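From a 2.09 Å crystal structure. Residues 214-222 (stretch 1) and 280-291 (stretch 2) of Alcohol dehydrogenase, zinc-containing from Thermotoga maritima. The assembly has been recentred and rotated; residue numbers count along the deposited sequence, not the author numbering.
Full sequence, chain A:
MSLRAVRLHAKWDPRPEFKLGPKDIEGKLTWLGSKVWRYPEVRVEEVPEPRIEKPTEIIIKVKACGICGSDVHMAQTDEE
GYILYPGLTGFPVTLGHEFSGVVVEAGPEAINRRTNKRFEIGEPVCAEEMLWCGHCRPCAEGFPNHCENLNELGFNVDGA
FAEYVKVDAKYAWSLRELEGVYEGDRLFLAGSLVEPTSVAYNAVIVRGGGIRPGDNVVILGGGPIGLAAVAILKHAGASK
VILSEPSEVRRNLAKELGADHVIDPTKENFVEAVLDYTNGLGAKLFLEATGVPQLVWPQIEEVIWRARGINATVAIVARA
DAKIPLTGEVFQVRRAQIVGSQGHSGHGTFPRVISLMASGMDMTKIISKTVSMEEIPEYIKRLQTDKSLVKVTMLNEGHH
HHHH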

# COMPACT_ATOMS: atom_id res chain seq x y z
N GLY A 214 12.23 13.12 -4.97
CA GLY A 214 13.62 12.73 -5.20
C GLY A 214 13.81 11.62 -6.23
O GLY A 214 14.91 11.43 -6.74
N ASP A 215 12.75 10.87 -6.54
CA ASP A 215 12.82 9.79 -7.54
C ASP A 215 13.00 10.31 -8.94
O ASP A 215 12.64 11.44 -9.22
CB ASP A 215 11.55 8.93 -7.51
CG ASP A 215 11.50 7.97 -6.32
OD1 ASP A 215 12.54 7.71 -5.67
OD2 ASP A 215 10.41 7.46 -6.03
N ASN A 216 13.56 9.49 -9.82
CA ASN A 216 13.70 9.81 -11.24
C ASN A 216 12.58 9.13 -12.02
O ASN A 216 12.14 8.02 -11.65
CB ASN A 216 15.03 9.31 -11.80
CG ASN A 216 16.23 9.98 -11.16
OD1 ASN A 216 16.19 11.16 -10.81
ND2 ASN A 216 17.32 9.22 -11.00
N VAL A 217 12.13 9.79 -13.08
CA VAL A 217 11.12 9.20 -13.94
C VAL A 217 11.53 9.33 -15.41
O VAL A 217 12.20 10.28 -15.78
CB VAL A 217 9.69 9.83 -13.72
CG1 VAL A 217 9.25 9.69 -12.24
CG2 VAL A 217 9.67 11.27 -14.15
N VAL A 218 11.10 8.36 -16.22
CA VAL A 218 11.35 8.34 -17.66
C VAL A 218 10.02 8.19 -18.40
O VAL A 218 9.28 7.23 -18.18
CB VAL A 218 12.32 7.20 -18.06
CG1 VAL A 218 12.41 7.05 -19.58
CG2 VAL A 218 13.72 7.42 -17.44
N ILE A 219 9.73 9.13 -19.29
CA ILE A 219 8.51 9.08 -20.10
C ILE A 219 8.85 8.86 -21.58
O ILE A 219 9.60 9.64 -22.18
CB ILE A 219 7.65 10.36 -19.93
CG1 ILE A 219 7.18 10.49 -18.48
CG2 ILE A 219 6.46 10.34 -20.86
CD1 ILE A 219 7.10 11.87 -18.00
N LEU A 220 8.29 7.81 -22.15
CA LEU A 220 8.49 7.49 -23.55
C LEU A 220 7.25 7.92 -24.32
O LEU A 220 6.18 7.34 -24.16
CB LEU A 220 8.77 5.99 -23.72
CG LEU A 220 10.05 5.46 -23.03
CD1 LEU A 220 9.81 4.96 -21.58
CD2 LEU A 220 10.68 4.35 -23.87
N GLY A 221 7.40 8.96 -25.15
CA GLY A 221 6.30 9.46 -25.98
C GLY A 221 5.84 10.80 -25.47
O GLY A 221 5.46 10.92 -24.29
N GLY A 222 5.88 11.81 -26.34
CA GLY A 222 5.52 13.19 -25.99
C GLY A 222 4.22 13.73 -26.60
O GLY A 222 4.11 14.94 -26.88
N GLY A 280 23.57 6.58 -13.43
CA GLY A 280 23.57 5.13 -13.23
C GLY A 280 22.46 4.62 -12.32
O GLY A 280 22.32 3.41 -12.13
N LEU A 281 21.66 5.53 -11.77
CA LEU A 281 20.56 5.12 -10.88
C LEU A 281 19.32 4.59 -11.61
O LEU A 281 18.60 3.73 -11.08
CB LEU A 281 20.16 6.28 -9.95
CG LEU A 281 19.46 5.83 -8.65
CD1 LEU A 281 20.42 5.00 -7.76
CD2 LEU A 281 18.87 7.01 -7.89
N GLY A 282 19.09 5.09 -12.83
CA GLY A 282 17.88 4.76 -13.56
C GLY A 282 16.67 5.50 -13.01
O GLY A 282 16.80 6.62 -12.52
N ALA A 283 15.50 4.86 -13.09
CA ALA A 283 14.23 5.51 -12.69
C ALA A 283 13.32 4.61 -11.87
O ALA A 283 13.37 3.39 -11.99
CB ALA A 283 13.49 6.05 -13.91
N LYS A 284 12.49 5.23 -11.02
CA LYS A 284 11.47 4.50 -10.26
C LYS A 284 10.25 4.18 -11.14
O LYS A 284 9.56 3.18 -10.91
CB LYS A 284 11.07 5.31 -9.00
CG LYS A 284 9.89 4.80 -8.18
CD LYS A 284 10.19 3.47 -7.44
CE LYS A 284 8.84 2.77 -7.00
NZ LYS A 284 7.99 2.34 -8.22
N LEU A 285 10.00 5.01 -12.15
CA LEU A 285 8.83 4.83 -13.00
C LEU A 285 9.12 5.13 -14.47
O LEU A 285 9.72 6.16 -14.80
CB LEU A 285 7.68 5.71 -12.48
CG LEU A 285 6.37 5.74 -13.29
CD1 LEU A 285 5.55 4.44 -13.14
CD2 LEU A 285 5.51 6.93 -12.90
N PHE A 286 8.67 4.24 -15.34
CA PHE A 286 8.69 4.44 -16.78
C PHE A 286 7.25 4.49 -17.28
O PHE A 286 6.43 3.66 -16.90
CB PHE A 286 9.44 3.31 -17.49
CG PHE A 286 10.89 3.16 -17.10
CD1 PHE A 286 11.24 2.54 -15.90
CD2 PHE A 286 11.91 3.62 -17.95
CE1 PHE A 286 12.60 2.39 -15.53
CE2 PHE A 286 13.27 3.48 -17.61
CZ PHE A 286 13.62 2.86 -16.41
N LEU A 287 6.94 5.47 -18.12
CA LEU A 287 5.61 5.56 -18.70
C LEU A 287 5.76 5.24 -20.17
O LEU A 287 6.44 5.97 -20.92
CB LEU A 287 4.98 6.94 -18.52
CG LEU A 287 3.56 7.08 -19.10
CD1 LEU A 287 2.54 6.17 -18.33
CD2 LEU A 287 3.08 8.51 -19.13
N GLU A 288 5.12 4.15 -20.59
CA GLU A 288 5.13 3.74 -21.97
C GLU A 288 3.92 4.38 -22.64
O GLU A 288 2.81 3.86 -22.55
CB GLU A 288 5.04 2.21 -22.08
CG GLU A 288 5.57 1.64 -23.40
CD GLU A 288 5.02 2.35 -24.64
OE1 GLU A 288 3.94 1.98 -25.14
OE2 GLU A 288 5.69 3.29 -25.10
N ALA A 289 4.15 5.53 -23.28
CA ALA A 289 3.09 6.28 -23.95
C ALA A 289 3.35 6.44 -25.45
O ALA A 289 2.88 7.40 -26.04
CB ALA A 289 2.92 7.65 -23.29
N THR A 290 4.10 5.51 -26.05
CA THR A 290 4.43 5.56 -27.49
C THR A 290 3.43 4.81 -28.35
O THR A 290 3.20 5.18 -29.49
CB THR A 290 5.82 4.95 -27.84
OG1 THR A 290 5.79 3.54 -27.60
CG2 THR A 290 6.98 5.62 -27.07
N GLY A 291 2.87 3.73 -27.84
CA GLY A 291 2.05 2.87 -28.67
C GLY A 291 2.90 1.87 -29.44
O GLY A 291 2.37 1.01 -30.12

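The two stretches meet as neighbouring parallel strands, the first ending at L220 and the second spanning 285-288, whose axes approach to 4.7 Å and run at 10° to one another. Together they bury 671 Å², and three residues of the first stretch, L220, N216 and V218, have the most surface covered.

V218 sits in the middle of the pairing. Its backbone uses both of its polar groups on the partner strand: V218 N donates to L285 O (3.0 Å, nearly linear at 172°) and V218 O accepts from L287 N (2.9 Å). The two bonds straddle F286, as parallel pairing requires, and F286 CA comes to 3.2 Å from V218 O in a CA-H...O contact. The side chains of V218 and F286 lie on the same face of the sheet, where V218 CB packs 3.6 Å from F286 CD2. With chi1 at t, V218 also brings CG2 to 3.8 Å from A283 CB, so that its side chain touches both its register partner and a residue of the loop before the strand.

L220 carries the ladder to its C-terminal end. L220 N donates to L287 O (2.9 Å), and L220 O accepts from A289 N (2.9 Å) at a more bent 141°. On the face shared with V218 and F286, L220 CD1 reaches the edge of the F286 ring, 4.4 Å from CD2, while L220 CB lies 3.8 Å from T290 CG2. The E288 side chain is held within its own stretch: E288 OE2 accepts from T290 N (2.9 Å) and T290 OG1 (2.5 Å), which ties the turn beyond the strand back onto it. G221 follows where there is no room for a side chain, since an ideal CB would fall 2.5 Å from A289 O; its backbone angles by themselves also call for glycine.

N216 fastens the contact on the N-terminal side of V218. N216 O accepts from K284 N (2.9 Å), one residue earlier than the regular ladder would give; N216 O lies 3.7 Å from L285 N, so the register slips here. Its side-chain amide adds the one side-chain hydrogen bond between the stretches, N216 ND2 to G282 O (3.1 Å, 157°). This fastens the loop that leads into the second strand. A283 CB packs 3.3 Å from N216 O, and the aliphatic part of K284 passes D215, with K284 CG 3.5 Å from D215 OD2, before its end leads away to a partner elsewhere in the structure.

The opposite face is lined by V217, I219, L285 and L287. There V217 CG1 lies 4.3 Å from L285 CB and I219 CG1 4.2 Å from L287 CB.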